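Local coordinates for odorant binding protein (AGAP007287-PA) (Anopheles gambiae, PDB 3PM2) that binds hydrophobic odorants and is thought to help capture and carry them through the aqueous fluid around olfactory sensory dendrites, at residues 22-27 against 64-69; 45-50 against 121-126. All blocks are in the same frame, centred on the assembly; numbering follows the deposited sequence.

Interaction 1 (22-27 against 64-69)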
loop_
_atom_site.group_PDB
_atom_site.type_symbol
_atom_site.label_atom_id
_atom_site.label_comp_id
_atom_site.label_asym_id
_atom_site.label_seq_id
_atom_site.Cartn_x
_atom_site.Cartn_y
_atom_site.Cartn_z
ATOM N N PRO A 22 6.903 9.236 4.360
ATOM C CA PRO A 22 7.364 8.236 5.331
ATOM C C PRO A 22 7.254 6.826 4.741
ATOM O O PRO A 22 6.498 6.593 3.780
ATOM C CB PRO A 22 6.370 8.404 6.486
ATOM C CG PRO A 22 5.884 9.807 6.353
ATOM C CD PRO A 22 5.717 9.943 4.873
ATOM N N PHE A 23 8.006 5.891 5.298
ATOM C CA PHE A 23 7.953 4.501 4.829
ATOM C C PHE A 23 8.027 3.547 6.008
ATOM O O PHE A 23 8.477 3.923 7.095
ATOM C CB PHE A 23 9.086 4.227 3.824
ATOM C CG PHE A 23 10.484 4.474 4.350
ATOM C CD1 PHE A 23 11.161 3.491 5.072
ATOM C CD2 PHE A 23 11.150 5.662 4.069
ATOM C CE1 PHE A 23 12.451 3.716 5.548
ATOM C CE2 PHE A 23 12.445 5.887 4.544
ATOM C CZ PHE A 23 13.087 4.918 5.285
ATOM N N LEU A 24 7.645 2.300 5.770
ATOM C CA LEU A 24 7.654 1.225 6.760
ATOM C C LEU A 24 8.793 0.224 6.433
ATOM O O LEU A 24 9.228 -0.532 7.306
ATOM C CB LEU A 24 6.234 0.602 6.684
ATOM C CG LEU A 24 5.945 -0.873 6.754
ATOM C CD1 LEU A 24 4.520 -1.089 7.152
ATOM C CD2 LEU A 24 6.067 -1.479 5.430
ATOM N N VAL A 25 9.265 0.223 5.174
ATOM C CA VAL A 25 10.299 -0.684 4.672
ATOM C C VAL A 25 11.239 0.076 3.753
ATOM O O VAL A 25 10.788 0.940 3.019
ATOM C CB VAL A 25 9.611 -1.892 3.951
ATOM C CG1 VAL A 25 10.504 -2.543 2.918
ATOM C CG2 VAL A 25 9.177 -2.941 4.946
ATOM N N GLU A 26 12.545 -0.261 3.781
ATOM C CA GLU A 26 13.548 0.349 2.920
ATOM C C GLU A 26 13.271 -0.065 1.453
ATOM O O GLU A 26 12.819 -1.200 1.243
ATOM C CB GLU A 26 14.945 -0.121 3.364
ATOM C CG GLU A 26 16.081 0.839 3.046
ATOM C CD GLU A 26 16.043 2.237 3.640
ATOM O OE1 GLU A 26 15.872 2.361 4.875
ATOM O OE2 GLU A 26 16.255 3.207 2.875
ATOM N N PRO A 27 13.505 0.820 0.442
ATOM C CA PRO A 27 13.225 0.448 -0.963
ATOM C C PRO A 27 13.746 -0.903 -1.444
ATOM O O PRO A 27 13.064 -1.558 -2.227
ATOM C CB PRO A 27 13.865 1.584 -1.764
ATOM C CG PRO A 27 13.803 2.739 -0.869
ATOM C CD PRO A 27 13.981 2.217 0.526
ATOM N N THR A 64 9.201 -7.312 7.895
ATOM C CA THR A 64 9.284 -6.476 9.104
ATOM C C THR A 64 8.617 -7.110 10.326
ATOM O O THR A 64 8.410 -6.410 11.319
ATOM C CB THR A 64 8.665 -5.106 8.807
ATOM O OG1 THR A 64 7.407 -5.305 8.151
ATOM C CG2 THR A 64 9.562 -4.243 7.955
ATOM N N SER A 65 8.270 -8.423 10.256
ATOM C CA SER A 65 7.588 -9.208 11.317
ATOM C C SER A 65 6.292 -8.533 11.826
ATOM O O SER A 65 5.950 -8.617 13.016
ATOM C CB SER A 65 8.543 -9.527 12.472
ATOM O OG SER A 65 9.646 -10.299 12.025
ATOM N N LEU A 66 5.554 -7.883 10.913
ATOM C CA LEU A 66 4.330 -7.177 11.312
ATOM C C LEU A 66 3.097 -7.990 11.088
ATOM O O LEU A 66 2.054 -7.639 11.628
ATOM C CB LEU A 66 4.188 -5.844 10.565
ATOM C CG LEU A 66 5.292 -4.806 10.784
ATOM C CD1 LEU A 66 4.982 -3.565 10.004
ATOM C CD2 LEU A 66 5.401 -4.415 12.251
ATOM N N TYR A 67 3.194 -9.049 10.282
ATOM C CA TYR A 67 2.037 -9.873 9.946
ATOM C C TYR A 67 2.005 -11.189 10.722
ATOM O O TYR A 67 3.016 -11.858 10.798
ATOM C CB TYR A 67 1.970 -10.135 8.424
ATOM C CG TYR A 67 0.881 -11.118 8.051
ATOM C CD1 TYR A 67 -0.463 -10.761 8.132
ATOM C CD2 TYR A 67 1.187 -12.445 7.742
ATOM C CE1 TYR A 67 -1.474 -11.691 7.867
ATOM C CE2 TYR A 67 0.185 -13.374 7.447
ATOM C CZ TYR A 67 -1.143 -12.993 7.518
ATOM O OH TYR A 67 -2.137 -13.905 7.280
ATOM N N SER A 68 0.813 -11.598 11.220
ATOM C CA SER A 68 0.623 -12.895 11.884
ATOM C C SER A 68 -0.824 -13.358 11.795
ATOM O O SER A 68 -1.696 -12.681 12.321
ATOM C CB SER A 68 1.071 -12.825 13.341
ATOM O OG SER A 68 1.046 -14.127 13.904
ATOM N N ASN A 69 -1.088 -14.506 11.132
ATOM C CA ASN A 69 -2.435 -15.091 11.041
ATOM C C ASN A 69 -3.575 -14.060 10.965
ATOM O O ASN A 69 -4.387 -13.965 11.894
ATOM C CB ASN A 69 -2.680 -16.050 12.235
ATOM C CG ASN A 69 -1.886 -17.326 12.183
ATOM O OD1 ASN A 69 -1.812 -18.000 11.152
ATOM N ND2 ASN A 69 -1.275 -17.686 13.299
#

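Interaction 2 (45-50 against 121-126)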
loop_
_atom_site.group_PDB
_atom_site.type_symbol
_atom_site.label_atom_id
_atom_site.label_comp_id
_atom_site.label_asym_id
_atom_site.label_seq_id
_atom_site.Cartn_x
_atom_site.Cartn_y
_atom_site.Cartn_z
ATOM N N MET A 45 -5.635 -8.356 -10.376
ATOM C CA MET A 45 -6.391 -7.132 -10.693
ATOM C C MET A 45 -7.456 -7.372 -11.767
ATOM O O MET A 45 -8.324 -6.519 -11.948
ATOM C CB MET A 45 -5.469 -6.056 -11.273
ATOM C CG MET A 45 -4.645 -5.392 -10.280
ATOM S SD MET A 45 -3.595 -4.276 -11.229
ATOM C CE MET A 45 -2.174 -4.429 -10.243
ATOM N N ALA A 46 -7.331 -8.466 -12.545
ATOM C CA ALA A 46 -8.226 -8.802 -13.653
ATOM C C ALA A 46 -9.166 -9.938 -13.263
ATOM O O ALA A 46 -9.587 -10.731 -14.120
ATOM C CB ALA A 46 -7.394 -9.195 -14.881
ATOM N N MET A 47 -9.498 -10.028 -11.970
ATOM C CA MET A 47 -10.397 -11.075 -11.485
ATOM C C MET A 47 -11.556 -10.449 -10.748
ATOM O O MET A 47 -11.366 -9.537 -9.952
ATOM C CB MET A 47 -9.668 -12.106 -10.630
ATOM C CG MET A 47 -8.662 -12.923 -11.439
ATOM S SD MET A 47 -7.493 -13.756 -10.383
ATOM C CE MET A 47 -8.494 -15.048 -9.841
ATOM N N GLU A 48 -12.759 -10.890 -11.066
ATOM C CA GLU A 48 -13.958 -10.327 -10.455
ATOM C C GLU A 48 -14.201 -10.929 -9.078
ATOM O O GLU A 48 -13.520 -11.878 -8.687
ATOM C CB GLU A 48 -15.178 -10.546 -11.351
ATOM C CG GLU A 48 -15.657 -11.978 -11.429
ATOM C CD GLU A 48 -16.798 -12.226 -12.393
ATOM O OE1 GLU A 48 -17.319 -11.256 -12.990
ATOM O OE2 GLU A 48 -17.156 -13.410 -12.566
ATOM N N GLY A 49 -15.198 -10.389 -8.379
ATOM C CA GLY A 49 -15.596 -10.891 -7.072
ATOM C C GLY A 49 -14.855 -10.255 -5.918
ATOM O O GLY A 49 -14.429 -9.104 -5.980
ATOM N N ILE A 50 -14.770 -10.987 -4.818
ATOM C CA ILE A 50 -14.138 -10.488 -3.598
ATOM C C ILE A 50 -12.670 -10.109 -3.871
ATOM O O ILE A 50 -11.982 -10.915 -4.530
ATOM C CB ILE A 50 -14.258 -11.580 -2.508
ATOM C CG1 ILE A 50 -15.751 -11.849 -2.195
ATOM C CG2 ILE A 50 -13.456 -11.229 -1.234
ATOM C CD1 ILE A 50 -15.992 -13.178 -1.567
ATOM N N THR A 121 -9.955 -19.633 -2.883
ATOM C CA THR A 121 -9.162 -20.747 -3.397
ATOM C C THR A 121 -8.471 -20.316 -4.676
ATOM O O THR A 121 -9.029 -19.478 -5.379
ATOM C CB THR A 121 -10.012 -22.014 -3.571
ATOM O OG1 THR A 121 -11.142 -21.729 -4.384
ATOM C CG2 THR A 121 -10.463 -22.590 -2.253
ATOM N N PRO A 122 -7.269 -20.869 -5.004
ATOM C CA PRO A 122 -6.574 -20.458 -6.240
ATOM C C PRO A 122 -7.445 -20.573 -7.495
ATOM O O PRO A 122 -8.053 -21.615 -7.712
ATOM C CB PRO A 122 -5.364 -21.395 -6.275
ATOM C CG PRO A 122 -5.101 -21.706 -4.850
ATOM C CD PRO A 122 -6.460 -21.853 -4.250
ATOM N N ALA A 123 -7.606 -19.472 -8.253
ATOM C CA ALA A 123 -8.466 -19.480 -9.455
ATOM C C ALA A 123 -7.704 -19.603 -10.768
ATOM O O ALA A 123 -8.314 -19.686 -11.834
ATOM C CB ALA A 123 -9.402 -18.281 -9.462
ATOM N N PHE A 124 -6.378 -19.613 -10.685
ATOM C CA PHE A 124 -5.542 -19.990 -11.818
ATOM C C PHE A 124 -4.259 -20.672 -11.353
ATOM O O PHE A 124 -3.960 -20.706 -10.160
ATOM C CB PHE A 124 -5.207 -18.763 -12.668
ATOM C CG PHE A 124 -4.358 -17.747 -11.957
ATOM C CD1 PHE A 124 -2.986 -17.909 -11.873
ATOM C CD2 PHE A 124 -4.933 -16.631 -11.373
ATOM C CE1 PHE A 124 -2.202 -16.976 -11.220
ATOM C CE2 PHE A 124 -4.155 -15.695 -10.719
ATOM C CZ PHE A 124 -2.787 -15.868 -10.642
ATOM N N GLU A 125 -3.505 -21.213 -12.304
ATOM C CA GLU A 125 -2.419 -22.134 -11.988
ATOM C C GLU A 125 -1.276 -21.416 -11.277
ATOM O O GLU A 125 -0.693 -20.475 -11.814
ATOM C CB GLU A 125 -1.904 -22.812 -13.260
ATOM C CG GLU A 125 -2.493 -24.190 -13.512
ATOM C CD GLU A 125 -2.534 -25.043 -12.259
ATOM O OE1 GLU A 125 -3.647 -25.377 -11.801
ATOM O OE2 GLU A 125 -1.453 -25.379 -11.731
ATOM N N GLY A 126 -0.964 -21.868 -10.067
ATOM C CA GLY A 126 0.127 -21.291 -9.294
ATOM C C GLY A 126 -0.225 -20.024 -8.533
ATOM O O GLY A 126 0.671 -19.319 -8.063
#

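Interaction 1 (22-27 against 64-69)
Val25 and Thr64 make the tight spot of this contact: Val25 CG2 and Thr64 CG2 lie 3.3 Å apart, closer than two methyl carbons usually settle. The two side chains meet at a slant, and each offers the branch that lies opposite its own carbonyl carbon. Thr64 CG2 also reaches Leu24 O, at a relaxed 3.8 Å. OG1 of the threonine, tucked between the backbone N and the carbonyl carbon (chi1 47°), is hydrogen-bonded to the carbonyl oxygens of Val60 and Met61, which probably holds the residue in this rotation.

That grip belongs to the end of helix 55-63, which closes with a Schellman motif. Ser65, at positive phi, is its C-prime residue; Ser65 N bonds back to Asn62 O and Leu66 N to Met61 O. Just past this turn, the side chain of Leu66 points toward the other segment, where Glu26 takes the N-cap position of helix 27-44. One helix exit is thus packed against another helix's entrance, and the Cys33-Cys59 disulfide joins the same two helices.

The second meeting point is at ordinary van der Waals distance and is more deeply buried. Leu24 and Leu66 approach tip to tip, with CD1 of Leu24 3.8 Å from CD1 of Leu66. Around this pair Leu24 also touches Val60, Tyr81 and Leu138, while Leu66 rests on Ala76. The other end is more open to solvent: Val25 and Thr64 are partly exposed, and Ser65 and Glu26, next to them in sequence, are exposed.

Interaction 2 (45-50 against 121-126)
Ala123 N is hydrogen-bonded to the carboxylate oxygen OE1 of Glu127, a polar tie within its own loop, while the methyl of Ala123 faces the other segment and meets Met47. No hydrogen bond crosses between 45-50 and 121-126, so the contact rests on this one methionine. Its terminal methyl does the closest touching: Met47 CE comes to 3.4 Å from Ala123 CB, somewhat inside normal carbon-carbon contact. The sulfur beside it takes the second partner, with Met47 SD 3.9 Å from Phe124 CE2 and 4.0 Å from Phe124 CD2.

Nearly extended as far as SD (chi2 163°), the Met47 chain sets the sulfur beside the phenyl ring; the bend at chi3 (77°) then carries CE to the alanine. The ring is met at its rim, not over a face: SD lies 5.0 Å from the centroid of the Phe124 ring, and the direction to it is 86° off the ring normal. Here the sulfur faces the C-H edge, probably a mildly favourable electrostatic match on top of dispersion. The methionine and phenylalanine side chains cross at about a right angle. Phe124 also has a cation-pi partner in Arg43, from helix 27-44. Arg52 packs on both Met47 and Ala123, and its NH1 makes a weak hydrogen bond to Thr121 O.

Both segments are irregular loops: 45-50 runs between helices 27-44 and 55-63, while segment 121-126 lies between helices 111-118 and 133-147. A few residues beyond each segment, the Cys55-Cys130 disulfide ties the start of helix 55-63 to the chain ahead of helix 133-147. At the protein surface the two interhelical loops meet through a methyl contact and an edge-on Met-aromatic contact.

In the fold
The two contacts lie at different depths, with centres about 25 Å apart and nearest atoms about 14 Å apart. Interaction 1 is partly buried, about 11 Å from the chain centre, and its side chains meet through methyl groups; interaction 2 is a surface contact about 20 Å out, where sulfur and an aromatic ring join in. Neither uses a cross-segment hydrogen bond. Both involve the flanks of helices 27-44 and 55-63: segments 22-27 and 64-69 lie at the start of the first and the end of the second, and segment 45-50 lies between them. Segment 121-126 brings in the link between helices 111-118 and 133-147 of this mainly helical odorant-binding fold.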